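Local coordinates for protein metazoan TIR-STING fusion (Crassostrea gigas, PDB 6WT6) that joins a TIR domain to a STING ligand-binding domain within one chain, making it a metazoan member of the STING family in fused form, at residues Arg200-Val205 with Asp272-Gly277; Leu218-Ser223 with Gly281-Met286; Ser223-Asp228 with Tyr332-Asn337; Asp228-Glu233 with Thr261-Thr266. All coordinates share one frame; numbering follows the deposited sequence.

All four contacts lie in the STING ligand-binding domain, on or beside one mixed five-stranded sheet. Interaction 1 sets the end of helix 176-204 against strand 272-279, interaction 2 packs strand 212-221 on the turn leading into helix 284-291, interaction 3 ties the loops that follow strands 212-221 and 327-332, and interaction 4 lays the next turn on strand 260-266. Interactions 2 and 3 share S223, with centres about 8 Å apart; interactions 3 and 4 share D228, with centres about 13 Å apart. The centres of interactions 1 and 2 lie about 24 Å apart. Residues 218-233 thus run unbroken through three contacts, meeting in turn the approach to helix 284-291, loop 332-337 and strand 260-266.

Interaction 1 of 4, residues Arg200-Val205 with Asp272-Gly277; sequences RQWRRV and DYFFAG
W202 and F274 bring two aromatic rings together where the last turns of helix 176-204 pass the mixed sheet of the STING domain, on strand 272-279. The pair is oblique. The planes of the six-membered W202 ring and the F274 ring are inclined by 53°, and their centroids are 5.8 Å apart, neither a parallel stack nor a T-shaped one. The two side chains cross at about a right angle. From the tryptophan, the touching part is the far edge of the benzo ring: CH2 of W202 comes within 3.9 Å of CD2 of F274, which lies near the indole plane. The pyrrole side is turned elsewhere, with NE1 of W202 7.4 Å from CD2 of F274. The reach of the indole follows from its first torsion, chi1 -169°, which swings CG opposite the backbone N and extends the ring across a gap that keeps the nearest CA atoms, those of W202 and A276, 10.2 Å apart. The shared area is small, 37 Å² on W202 and 36 Å² on F274, and both stay partly exposed: a surface contact. M212 of the neighbouring strand touches both rings, and I262 also meets W202. F275 points the other way, onto I346 and I350 of helix 341-356. The second-nearest approach is again to CD2 of F274, from CZ3 of W202 at 4.1 Å.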
loop_
_atom_site.group_PDB
_atom_site.type_symbol
_atom_site.label_atom_id
_atom_site.label_comp_id
_atom_site.label_asym_id
_atom_site.label_seq_id
_atom_site.Cartn_x
_atom_site.Cartn_y
_atom_site.Cartn_z
ATOM N N ARG A 200 26.702 6.812 17.774
ATOM C CA ARG A 200 27.695 6.685 18.834
ATOM C C ARG A 200 28.924 7.537 18.558
ATOM O O ARG A 200 29.532 8.064 19.497
ATOM C CB ARG A 200 28.093 5.221 19.016
ATOM C CG ARG A 200 26.977 4.352 19.568
ATOM C CD ARG A 200 27.508 3.030 20.082
ATOM N NE ARG A 200 28.201 2.273 19.045
ATOM C CZ ARG A 200 27.637 1.330 18.296
ATOM N NH1 ARG A 200 26.360 1.015 18.464
ATOM N NH2 ARG A 200 28.356 0.698 17.379
ATOM N N GLN A 201 29.309 7.687 17.289
ATOM C CA GLN A 201 30.431 8.562 16.970
ATOM C C GLN A 201 30.087 10.015 17.266
ATOM O O GLN A 201 30.899 10.750 17.840
ATOM C CB GLN A 201 30.845 8.395 15.510
ATOM C CG GLN A 201 31.919 9.377 15.078
ATOM C CD GLN A 201 32.337 9.191 13.633
ATOM O OE1 GLN A 201 32.745 8.101 13.225
ATOM N NE2 GLN A 201 32.241 10.258 12.846
ATOM N N TRP A 202 28.885 10.449 16.880
ATOM C CA TRP A 202 28.454 11.807 17.200
ATOM C C TRP A 202 28.341 11.991 18.707
ATOM O O TRP A 202 28.793 12.999 19.261
ATOM C CB TRP A 202 27.118 12.114 16.517
ATOM C CG TRP A 202 26.732 13.570 16.568
ATOM C CD1 TRP A 202 26.898 14.496 15.576
ATOM C CD2 TRP A 202 26.129 14.267 17.667
ATOM N NE1 TRP A 202 26.433 15.721 15.990
ATOM C CE2 TRP A 202 25.955 15.608 17.268
ATOM C CE3 TRP A 202 25.714 13.887 18.948
ATOM C CZ2 TRP A 202 25.385 16.569 18.105
ATOM C CZ3 TRP A 202 25.148 14.844 19.779
ATOM C CH2 TRP A 202 24.991 16.169 19.352
ATOM N N ARG A 203 27.736 11.015 19.387
ATOM C CA ARG A 203 27.586 11.086 20.836
ATOM C C ARG A 203 28.939 11.173 21.529
ATOM O O ARG A 203 29.098 11.907 22.513
ATOM C CB ARG A 203 26.813 9.865 21.325
ATOM C CG ARG A 203 26.648 9.786 22.822
ATOM C CD ARG A 203 25.800 8.589 23.185
ATOM N NE ARG A 203 26.487 7.331 22.906
ATOM C CZ ARG A 203 25.930 6.134 23.051
ATOM N NH1 ARG A 203 24.672 6.032 23.460
ATOM N NH2 ARG A 203 26.629 5.039 22.792
ATOM N N ARG A 204 29.926 10.437 21.019
ATOM C CA ARG A 204 31.234 10.387 21.663
ATOM C C ARG A 204 31.925 11.744 21.624
ATOM O O ARG A 204 32.453 12.215 22.638
ATOM C CB ARG A 204 32.092 9.319 20.985
ATOM C CG ARG A 204 33.454 9.105 21.600
ATOM C CD ARG A 204 34.191 7.985 20.878
ATOM N NE ARG A 204 35.490 7.712 21.484
ATOM C CZ ARG A 204 35.670 6.918 22.535
ATOM N NH1 ARG A 204 34.632 6.316 23.101
ATOM N NH2 ARG A 204 36.889 6.728 23.024
ATOM N N VAL A 205 31.918 12.398 20.463
ATOM C CA VAL A 205 32.719 13.600 20.261
ATOM C C VAL A 205 31.922 14.850 20.604
ATOM O O VAL A 205 32.374 15.971 20.352
ATOM C CB VAL A 205 33.253 13.668 18.819
ATOM C CG1 VAL A 205 34.066 12.422 18.504
ATOM C CG2 VAL A 205 32.109 13.838 17.832
ATOM N N ASP A 272 20.306 17.924 29.871
ATOM C CA ASP A 272 20.007 17.882 28.446
ATOM C C ASP A 272 20.156 16.457 27.937
ATOM O O ASP A 272 21.145 15.778 28.242
ATOM C CB ASP A 272 20.927 18.818 27.656
ATOM C CG ASP A 272 20.699 20.278 27.994
ATOM O OD1 ASP A 272 19.659 20.581 28.604
ATOM O OD2 ASP A 272 21.588 21.111 27.697
ATOM N N TYR A 273 19.171 16.011 27.160
ATOM C CA TYR A 273 19.197 14.712 26.509
ATOM C C TYR A 273 19.136 14.921 25.005
ATOM O O TYR A 273 18.337 15.730 24.519
ATOM C CB TYR A 273 18.036 13.839 26.988
ATOM C CG TYR A 273 18.285 13.205 28.335
ATOM C CD1 TYR A 273 18.029 13.899 29.512
ATOM C CD2 TYR A 273 18.799 11.917 28.433
ATOM C CE1 TYR A 273 18.265 13.322 30.751
ATOM C CE2 TYR A 273 19.039 11.331 29.664
ATOM C CZ TYR A 273 18.769 12.039 30.820
ATOM O OH TYR A 273 19.006 11.459 32.048
ATOM N N PHE A 274 19.984 14.199 24.280
ATOM C CA PHE A 274 20.126 14.352 22.842
ATOM C C PHE A 274 19.510 13.165 22.112
ATOM O O PHE A 274 19.515 12.032 22.606
ATOM C CB PHE A 274 21.601 14.485 22.447
ATOM C CG PHE A 274 22.259 15.746 22.938
ATOM C CD1 PHE A 274 22.782 15.815 24.219
ATOM C CD2 PHE A 274 22.374 16.853 22.111
ATOM C CE1 PHE A 274 23.398 16.969 24.675
ATOM C CE2 PHE A 274 22.992 18.013 22.561
ATOM C CZ PHE A 274 23.503 18.069 23.847
ATOM N N PHE A 275 18.982 13.431 20.921
ATOM C CA PHE A 275 18.394 12.360 20.136
ATOM C C PHE A 275 18.392 12.746 18.665
ATOM O O PHE A 275 18.240 13.921 18.317
ATOM C CB PHE A 275 16.966 12.044 20.603
ATOM C CG PHE A 275 15.993 13.187 20.436
ATOM C CD1 PHE A 275 15.929 14.214 21.371
ATOM C CD2 PHE A 275 15.127 13.223 19.354
ATOM C CE1 PHE A 275 15.028 15.258 21.220
ATOM C CE2 PHE A 275 14.221 14.264 19.200
ATOM C CZ PHE A 275 14.172 15.281 20.134
ATOM N N ALA A 276 18.584 11.742 17.812
ATOM C CA ALA A 276 18.258 11.886 16.402
ATOM C C ALA A 276 16.780 11.585 16.221
ATOM O O ALA A 276 16.289 10.554 16.689
ATOM C CB ALA A 276 19.106 10.950 15.546
ATOM N N GLY A 277 16.065 12.481 15.563
ATOM C CA GLY A 277 14.625 12.336 15.457
ATOM C C GLY A 277 14.076 12.979 14.204
ATOM O O GLY A 277 14.630 13.951 13.678
#

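Interaction 2 of 4, residues Leu218-Ser223 with Gly281-Met286; sequences LFFPQS and GVIHTM
I283 O accepts the backbone N of M286 at 3.0 Å, a three-residue (i to i+3) bond in the turn that leads toward helix 284-291, and from this turn the I283 side chain leans on F220 and P221. The contact joins two elements of the STING fold, the end of strand 212-221, which lies between 272-279 and 327-332 in the sheet, and the helix that follows strand 272-279. It is purely apolar and buried, and I283 gives 79 Å² of the 153 Å² hidden. Its two branches divide the work. CG2 of I283 sits over one face of the F220 ring, 4.1 Å from the centroid and 18° off the normal, a CH-pi contact displaced toward the rim. The other branch ends in CD1 of I283, which comes 3.7 Å from CD1 of F220. With chi1 at 72°, CG1 lies between the backbone N and carbonyl carbon, leaving CG2 anti to that carbon. Around the pair, F331 meets the F220 ring, and F309 of helix 299-319 touches I283. H284, whose side chain starts out away from the strand, uses ND1 in a hydrogen bond with C226 N. The methyl CD1 of I283 also wedges against the proline, 3.7 Å from CD of P221.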
loop_
_atom_site.group_PDB
_atom_site.type_symbol
_atom_site.label_atom_id
_atom_site.label_comp_id
_atom_site.label_asym_id
_atom_site.label_seq_id
_atom_site.Cartn_x
_atom_site.Cartn_y
_atom_site.Cartn_z
ATOM N N LEU A 218 11.437 7.906 15.598
ATOM C CA LEU A 218 10.528 8.209 14.500
ATOM C C LEU A 218 9.182 8.604 15.088
ATOM O O LEU A 218 8.560 7.818 15.812
ATOM C CB LEU A 218 10.381 7.007 13.568
ATOM C CG LEU A 218 11.659 6.476 12.921
ATOM C CD1 LEU A 218 11.393 5.120 12.301
ATOM C CD2 LEU A 218 12.186 7.463 11.879
ATOM N N PHE A 219 8.734 9.816 14.780
ATOM C CA PHE A 219 7.581 10.403 15.446
ATOM C C PHE A 219 6.319 10.163 14.632
ATOM O O PHE A 219 6.291 10.410 13.421
ATOM C CB PHE A 219 7.809 11.893 15.699
ATOM C CG PHE A 219 8.847 12.157 16.750
ATOM C CD1 PHE A 219 8.493 12.228 18.088
ATOM C CD2 PHE A 219 10.183 12.285 16.408
ATOM C CE1 PHE A 219 9.452 12.449 19.060
ATOM C CE2 PHE A 219 11.144 12.508 17.378
ATOM C CZ PHE A 219 10.779 12.588 18.704
ATOM N N PHE A 220 5.279 9.687 15.314
ATOM C CA PHE A 220 4.039 9.222 14.695
ATOM C C PHE A 220 2.886 9.898 15.429
ATOM O O PHE A 220 2.265 9.299 16.318
ATOM C CB PHE A 220 3.952 7.693 14.768
ATOM C CG PHE A 220 2.925 7.072 13.852
ATOM C CD1 PHE A 220 1.701 7.685 13.609
ATOM C CD2 PHE A 220 3.185 5.852 13.247
ATOM C CE1 PHE A 220 0.767 7.097 12.772
ATOM C CE2 PHE A 220 2.256 5.258 12.413
ATOM C CZ PHE A 220 1.045 5.882 12.173
ATOM N N PRO A 221 2.584 11.152 15.093
ATOM C CA PRO A 221 1.410 11.807 15.683
ATOM C C PRO A 221 0.126 11.133 15.224
ATOM O O PRO A 221 -0.016 10.762 14.057
ATOM C CB PRO A 221 1.506 13.244 15.159
ATOM C CG PRO A 221 2.284 13.120 13.883
ATOM C CD PRO A 221 3.283 12.024 14.134
ATOM N N GLN A 222 -0.822 10.985 16.158
ATOM C CA GLN A 222 -2.050 10.257 15.849
ATOM C C GLN A 222 -2.845 10.927 14.736
ATOM O O GLN A 222 -3.529 10.245 13.967
ATOM C CB GLN A 222 -2.917 10.122 17.101
ATOM C CG GLN A 222 -4.206 9.347 16.868
ATOM C CD GLN A 222 -5.013 9.159 18.133
ATOM O OE1 GLN A 222 -4.616 9.604 19.207
ATOM N NE2 GLN A 222 -6.156 8.496 18.013
ATOM N N SER A 223 -2.786 12.254 14.637
ATOM C CA SER A 223 -3.506 12.922 13.559
ATOM C C SER A 223 -2.843 12.716 12.208
ATOM O O SER A 223 -3.445 13.070 11.187
ATOM C CB SER A 223 -3.621 14.418 13.837
ATOM O OG SER A 223 -2.393 15.068 13.557
ATOM N N GLY A 281 7.470 10.525 7.507
ATOM C CA GLY A 281 6.849 11.436 6.559
ATOM C C GLY A 281 5.693 10.833 5.784
ATOM O O GLY A 281 4.793 11.557 5.346
ATOM N N VAL A 282 5.691 9.508 5.613
ATOM C CA VAL A 282 4.679 8.873 4.774
ATOM C C VAL A 282 3.284 8.987 5.391
ATOM O O VAL A 282 2.282 9.011 4.664
ATOM C CB VAL A 282 5.066 7.406 4.501
ATOM C CG1 VAL A 282 4.947 6.563 5.765
ATOM C CG2 VAL A 282 4.214 6.825 3.377
ATOM N N ILE A 283 3.182 9.082 6.720
ATOM C CA ILE A 283 1.857 9.120 7.340
ATOM C C ILE A 283 1.102 10.399 6.997
ATOM O O ILE A 283 -0.131 10.415 7.058
ATOM C CB ILE A 283 1.946 8.943 8.870
ATOM C CG1 ILE A 283 2.532 10.192 9.530
ATOM C CG2 ILE A 283 2.767 7.707 9.210
ATOM C CD1 ILE A 283 2.785 10.041 11.023
ATOM N N HIS A 284 1.810 11.463 6.604
ATOM C CA HIS A 284 1.145 12.712 6.243
ATOM C C HIS A 284 0.176 12.519 5.086
ATOM O O HIS A 284 -0.780 13.292 4.939
ATOM C CB HIS A 284 2.184 13.777 5.888
ATOM C CG HIS A 284 1.635 15.169 5.864
ATOM N ND1 HIS A 284 1.415 15.898 7.013
ATOM C CD2 HIS A 284 1.254 15.962 4.834
ATOM C CE1 HIS A 284 0.927 17.083 6.691
ATOM N NE2 HIS A 284 0.818 17.147 5.375
ATOM N N THR A 285 0.414 11.500 4.257
ATOM C CA THR A 285 -0.486 11.194 3.152
ATOM C C THR A 285 -1.890 10.881 3.654
ATOM O O THR A 285 -2.880 11.304 3.047
ATOM C CB THR A 285 0.080 10.022 2.345
ATOM O OG1 THR A 285 1.255 10.456 1.652
ATOM C CG2 THR A 285 -0.939 9.497 1.339
ATOM N N MET A 286 -1.996 10.152 4.770
ATOM C CA MET A 286 -3.310 9.833 5.319
ATOM C C MET A 286 -4.024 11.085 5.821
ATOM O O MET A 286 -5.249 11.195 5.700
ATOM C CB MET A 286 -3.176 8.792 6.431
ATOM C CG MET A 286 -2.913 7.379 5.912
ATOM S SD MET A 286 -2.535 6.174 7.203
ATOM C CE MET A 286 -0.880 6.666 7.672
#

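Interaction 3 of 4, residues Ser223-Asp228 with Tyr332-Asn337; sequences SCRCRD and YKDVNN
S223 and D334 meet through a two-point grip on the carboxylate. The hydroxyl OG of S223 donates to the syn lone pair of D334 OD2 at 2.5 Å, a short bond, while S223 N donates to D334 OD1 at 3.2 Å. The second approach is also on the syn side but tilted, 22° out of the carboxylate plane. One residue thus serves both oxygens, with its backbone and its side chain. S223 OG is itself well supplied, because besides donating it accepts twice from R225. The backbone N of R225 bonds to S223 OG at 3.2 Å, forming an ST turn, and NE of R225 does so at 3.1 Å in a nearly straight bond of 172°. S223 OG lies in the guanidinium plane, at its edge. Accepting two N-H groups probably polarises the hydroxyl that donates to D334. D334 OD2 has further partners. A water donates to it at 2.9 Å and also donates to R225 O at 2.6 Å, closing a bridge between the two loops. R225 NH2 stands 3.8 Å from D334 OD2, a long salt bridge with guanidinium and carboxylate planes 63° apart. The bend at chi3 of R225 brings this end round to the acid, which sits at the centre of an inverse gamma turn. S223 O is taken by K302 NZ of helix 299-319. The arrangement fastens the loops leaving the parallel neighbouring strands 212-221 and 327-332, beside helix 341-356, whose M342 and L345 pack on Y332.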
loop_
_atom_site.group_PDB
_atom_site.type_symbol
_atom_site.label_atom_id
_atom_site.label_comp_id
_atom_site.label_asym_id
_atom_site.label_seq_id
_atom_site.Cartn_x
_atom_site.Cartn_y
_atom_site.Cartn_z
ATOM N N SER A 223 -2.786 12.254 14.637
ATOM C CA SER A 223 -3.506 12.922 13.559
ATOM C C SER A 223 -2.843 12.716 12.208
ATOM O O SER A 223 -3.445 13.070 11.187
ATOM C CB SER A 223 -3.621 14.418 13.837
ATOM O OG SER A 223 -2.393 15.068 13.557
ATOM N N CYS A 224 -1.623 12.169 12.189
ATOM C CA CYS A 224 -0.781 11.969 11.012
ATOM C C CYS A 224 -0.301 13.279 10.400
ATOM O O CYS A 224 0.307 13.260 9.322
ATOM C CB CYS A 224 -1.486 11.119 9.948
ATOM S SG CYS A 224 -2.022 9.514 10.585
ATOM N N ARG A 225 -0.558 14.415 11.050
ATOM C CA ARG A 225 -0.025 15.690 10.589
ATOM C C ARG A 225 1.457 15.768 10.918
ATOM O O ARG A 225 1.845 15.736 12.089
ATOM C CB ARG A 225 -0.764 16.853 11.243
ATOM C CG ARG A 225 -2.120 17.146 10.664
ATOM C CD ARG A 225 -2.803 18.286 11.405
ATOM N NE ARG A 225 -2.957 18.002 12.828
ATOM C CZ ARG A 225 -3.368 18.893 13.726
ATOM N NH1 ARG A 225 -3.670 20.128 13.345
ATOM N NH2 ARG A 225 -3.475 18.550 15.004
ATOM N N CYS A 226 2.285 15.876 9.888
ATOM C CA CYS A 226 3.714 16.062 10.067
ATOM C C CYS A 226 4.057 17.536 9.917
ATOM O O CYS A 226 3.553 18.217 9.018
ATOM C CB CYS A 226 4.509 15.228 9.061
ATOM S SG CYS A 226 4.180 13.450 9.167
ATOM N N ARG A 227 4.906 18.024 10.810
ATOM C CA ARG A 227 5.411 19.384 10.766
ATOM C C ARG A 227 6.796 19.396 10.128
ATOM O O ARG A 227 7.426 18.353 9.938
ATOM C CB ARG A 227 5.433 19.977 12.180
ATOM C CG ARG A 227 4.103 19.782 12.914
ATOM C CD ARG A 227 4.058 20.458 14.265
ATOM N NE ARG A 227 3.879 21.899 14.132
ATOM C CZ ARG A 227 3.604 22.714 15.143
ATOM N NH1 ARG A 227 3.470 22.232 16.372
ATOM N NH2 ARG A 227 3.462 24.013 14.924
ATOM N N ASP A 228 7.260 20.596 9.765
ATOM C CA ASP A 228 8.555 20.703 9.097
ATOM C C ASP A 228 9.685 20.213 9.990
ATOM O O ASP A 228 10.676 19.663 9.494
ATOM C CB ASP A 228 8.814 22.145 8.660
ATOM C CG ASP A 228 8.096 22.507 7.372
ATOM O OD1 ASP A 228 7.967 21.633 6.483
ATOM O OD2 ASP A 228 7.663 23.671 7.248
ATOM N N TYR A 332 2.099 9.166 19.543
ATOM C CA TYR A 332 1.621 10.066 20.581
ATOM C C TYR A 332 0.402 10.819 20.079
ATOM O O TYR A 332 0.246 11.043 18.875
ATOM C CB TYR A 332 2.712 11.053 21.008
ATOM C CG TYR A 332 3.177 11.971 19.896
ATOM C CD1 TYR A 332 4.153 11.564 18.988
ATOM C CD2 TYR A 332 2.645 13.249 19.758
ATOM C CE1 TYR A 332 4.580 12.401 17.969
ATOM C CE2 TYR A 332 3.060 14.091 18.741
ATOM C CZ TYR A 332 4.029 13.666 17.852
ATOM O OH TYR A 332 4.445 14.507 16.844
ATOM N N LYS A 333 -0.455 11.211 21.023
ATOM C CA LYS A 333 -1.590 12.083 20.735
ATOM C C LYS A 333 -1.091 13.518 20.647
ATOM O O LYS A 333 -0.707 14.112 21.661
ATOM C CB LYS A 333 -2.663 11.959 21.814
ATOM C CG LYS A 333 -3.200 10.554 22.009
ATOM C CD LYS A 333 -4.445 10.549 22.889
ATOM C CE LYS A 333 -4.854 9.128 23.256
ATOM N NZ LYS A 333 -6.209 9.070 23.864
ATOM N N ASP A 334 -1.103 14.079 19.440
ATOM C CA ASP A 334 -0.636 15.448 19.228
ATOM C C ASP A 334 -1.778 16.417 19.536
ATOM O O ASP A 334 -2.387 17.024 18.652
ATOM C CB ASP A 334 -0.103 15.617 17.810
ATOM C CG ASP A 334 -1.052 15.078 16.760
ATOM O OD1 ASP A 334 -1.765 14.098 17.046
ATOM O OD2 ASP A 334 -1.087 15.632 15.644
ATOM N N VAL A 335 -2.059 16.558 20.832
ATOM C CA VAL A 335 -3.173 17.375 21.306
ATOM C C VAL A 335 -2.750 18.475 22.272
ATOM O O VAL A 335 -3.604 19.283 22.667
ATOM C CB VAL A 335 -4.271 16.508 21.964
ATOM C CG1 VAL A 335 -4.822 15.480 20.983
ATOM C CG2 VAL A 335 -3.739 15.831 23.230
ATOM N N ASN A 336 -1.485 18.543 22.679
ATOM C CA ASN A 336 -1.060 19.434 23.751
ATOM C C ASN A 336 -0.221 20.589 23.219
ATOM O O ASN A 336 0.613 20.410 22.327
ATOM C CB ASN A 336 -0.262 18.669 24.808
ATOM C CG ASN A 336 -1.129 17.748 25.637
ATOM O OD1 ASN A 336 -2.178 18.153 26.143
ATOM N ND2 ASN A 336 -0.699 16.499 25.781
ATOM N N ASN A 337 -0.436 21.775 23.797
ATOM C CA ASN A 337 0.282 22.982 23.414
ATOM C C ASN A 337 1.346 23.417 24.409
ATOM O O ASN A 337 2.201 24.230 24.045
ATOM C CB ASN A 337 -0.693 24.154 23.224
ATOM C CG ASN A 337 -1.653 23.931 22.084
ATOM O OD1 ASN A 337 -1.316 23.287 21.094
ATOM N ND2 ASN A 337 -2.858 24.471 22.213
HETATM O O HOH W 1 1.123 16.911 14.327
#

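Interaction 4 of 4, residues Asp228-Glu233 with Thr261-Thr266; sequences DSIADE and TIYSVT
An ST turn at the head of a short 3-10 segment, residues 230-233, meets Y263: S229 OG accepts the backbone N of A231 at 3.1 Å and is hydrogen-bonded to Y263 OH at 2.8 Å. Either hydroxyl could be the donor in the second bond. S229 OG therefore has two partners, one holding the turn and one holding the tip of the tyrosine. The turn is reinforced by D232 N, which donates to S229 O at 2.9 Å, and by a weak bond from S229 N to D232 OD2. Besides the hydroxyl, the aromatic ring itself is met by two neighbouring residues. CG2 of I230 lies over one face, 3.7 Å from the Y263 centroid and 20° off the normal, a CH-pi contact whose nearest ring atom is CE2 of Y263 at 3.5 Å. CB of A231 approaches obliquely, 3.6 Å from CE1 of Y263. In the STING domain this places the loop between strands 212-221 and 238-243 against strand 260-266, which runs between 238-243 and 272-279 in the mixed sheet. H239 of the first of these flanking strands also meets the Y263 ring, and Y279 of the second touches I230. The chi1 of I230, -171°, sends CG1 anti to the backbone N and leaves CG2 on the tyrosine. CD1, on the other branch of I230, packs instead 3.8 Å from CG of F219.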
loop_
_atom_site.group_PDB
_atom_site.type_symbol
_atom_site.label_atom_id
_atom_site.label_comp_id
_atom_site.label_asym_id
_atom_site.label_seq_id
_atom_site.Cartn_x
_atom_site.Cartn_y
_atom_site.Cartn_z
ATOM N N ASP A 228 7.260 20.596 9.765
ATOM C CA ASP A 228 8.555 20.703 9.097
ATOM C C ASP A 228 9.685 20.213 9.990
ATOM O O ASP A 228 10.676 19.663 9.494
ATOM C CB ASP A 228 8.814 22.145 8.660
ATOM C CG ASP A 228 8.096 22.507 7.372
ATOM O OD1 ASP A 228 7.967 21.633 6.483
ATOM O OD2 ASP A 228 7.663 23.671 7.248
ATOM N N SER A 229 9.553 20.398 11.300
ATOM C CA SER A 229 10.550 19.946 12.259
ATOM C C SER A 229 9.834 19.559 13.542
ATOM O O SER A 229 8.861 20.211 13.929
ATOM C CB SER A 229 11.589 21.040 12.532
ATOM O OG SER A 229 12.423 20.693 13.620
ATOM N N ILE A 230 10.307 18.493 14.193
ATOM C CA ILE A 230 9.721 18.102 15.473
ATOM C C ILE A 230 9.931 19.194 16.508
ATOM O O ILE A 230 9.151 19.316 17.461
ATOM C CB ILE A 230 10.300 16.755 15.944
ATOM C CG1 ILE A 230 9.542 16.234 17.164
ATOM C CG2 ILE A 230 11.777 16.887 16.263
ATOM C CD1 ILE A 230 8.106 15.837 16.871
ATOM N N ALA A 231 10.965 20.021 16.326
ATOM C CA ALA A 231 11.209 21.164 17.194
ATOM C C ALA A 231 10.120 22.226 17.085
ATOM O O ALA A 231 10.044 23.100 17.955
ATOM C CB ALA A 231 12.577 21.773 16.876
ATOM N N ASP A 232 9.280 22.172 16.049
ATOM C CA ASP A 232 8.137 23.072 15.954
ATOM C C ASP A 232 7.073 22.781 17.002
ATOM O O ASP A 232 6.116 23.553 17.118
ATOM C CB ASP A 232 7.513 22.995 14.560
ATOM C CG ASP A 232 8.405 23.589 13.493
ATOM O OD1 ASP A 232 9.212 24.476 13.835
ATOM O OD2 ASP A 232 8.299 23.174 12.319
ATOM N N GLU A 233 7.207 21.686 17.752
ATOM C CA GLU A 233 6.246 21.361 18.797
ATOM C C GLU A 233 6.538 22.076 20.107
ATOM O O GLU A 233 5.635 22.202 20.942
ATOM C CB GLU A 233 6.222 19.852 19.049
ATOM C CG GLU A 233 5.329 19.076 18.101
ATOM C CD GLU A 233 3.861 19.170 18.473
ATOM O OE1 GLU A 233 3.558 19.497 19.639
ATOM O OE2 GLU A 233 3.012 18.917 17.595
ATOM N N THR A 261 18.722 14.729 11.673
ATOM C CA THR A 261 18.880 15.882 12.550
ATOM C C THR A 261 18.985 15.473 14.017
ATOM O O THR A 261 18.328 14.530 14.466
ATOM C CB THR A 261 17.709 16.844 12.354
ATOM O OG1 THR A 261 17.585 17.148 10.960
ATOM C CG2 THR A 261 17.943 18.135 13.111
ATOM N N ILE A 262 19.817 16.202 14.762
ATOM C CA ILE A 262 20.009 15.986 16.190
ATOM C C ILE A 262 19.320 17.109 16.951
ATOM O O ILE A 262 19.487 18.290 16.622
ATOM C CB ILE A 262 21.499 15.917 16.559
ATOM C CG1 ILE A 262 22.218 14.898 15.669
ATOM C CG2 ILE A 262 21.658 15.548 18.025
ATOM C CD1 ILE A 262 21.669 13.499 15.795
ATOM N N TYR A 263 18.549 16.743 17.964
ATOM C CA TYR A 263 17.884 17.706 18.822
ATOM C C TYR A 263 18.309 17.486 20.265
ATOM O O TYR A 263 18.872 16.445 20.621
ATOM C CB TYR A 263 16.358 17.608 18.712
ATOM C CG TYR A 263 15.814 17.866 17.327
ATOM C CD1 TYR A 263 15.477 19.149 16.921
ATOM C CD2 TYR A 263 15.627 16.824 16.426
ATOM C CE1 TYR A 263 14.974 19.392 15.661
ATOM C CE2 TYR A 263 15.122 17.058 15.161
ATOM C CZ TYR A 263 14.795 18.346 14.786
ATOM O OH TYR A 263 14.294 18.594 13.531
ATOM N N SER A 264 18.032 18.489 21.091
ATOM C CA SER A 264 18.245 18.420 22.527
ATOM C C SER A 264 16.927 18.664 23.248
ATOM O O SER A 264 16.037 19.356 22.741
ATOM C CB SER A 264 19.282 19.450 22.987
ATOM O OG SER A 264 19.729 19.173 24.301
ATOM N N VAL A 265 16.815 18.102 24.446
ATOM C CA VAL A 265 15.609 18.238 25.251
ATOM C C VAL A 265 16.012 18.176 26.720
ATOM O O VAL A 265 16.896 17.402 27.102
ATOM C CB VAL A 265 14.571 17.159 24.869
ATOM C CG1 VAL A 265 15.151 15.764 25.021
ATOM C CG2 VAL A 265 13.332 17.299 25.687
ATOM N N THR A 266 15.381 19.014 27.541
ATOM C CA THR A 266 15.742 19.182 28.945
ATOM C C THR A 266 14.694 18.522 29.832
ATOM O O THR A 266 13.493 18.761 29.663
ATOM C CB THR A 266 15.864 20.666 29.300
ATOM O OG1 THR A 266 16.810 21.297 28.426
ATOM C CG2 THR A 266 16.330 20.832 30.728
#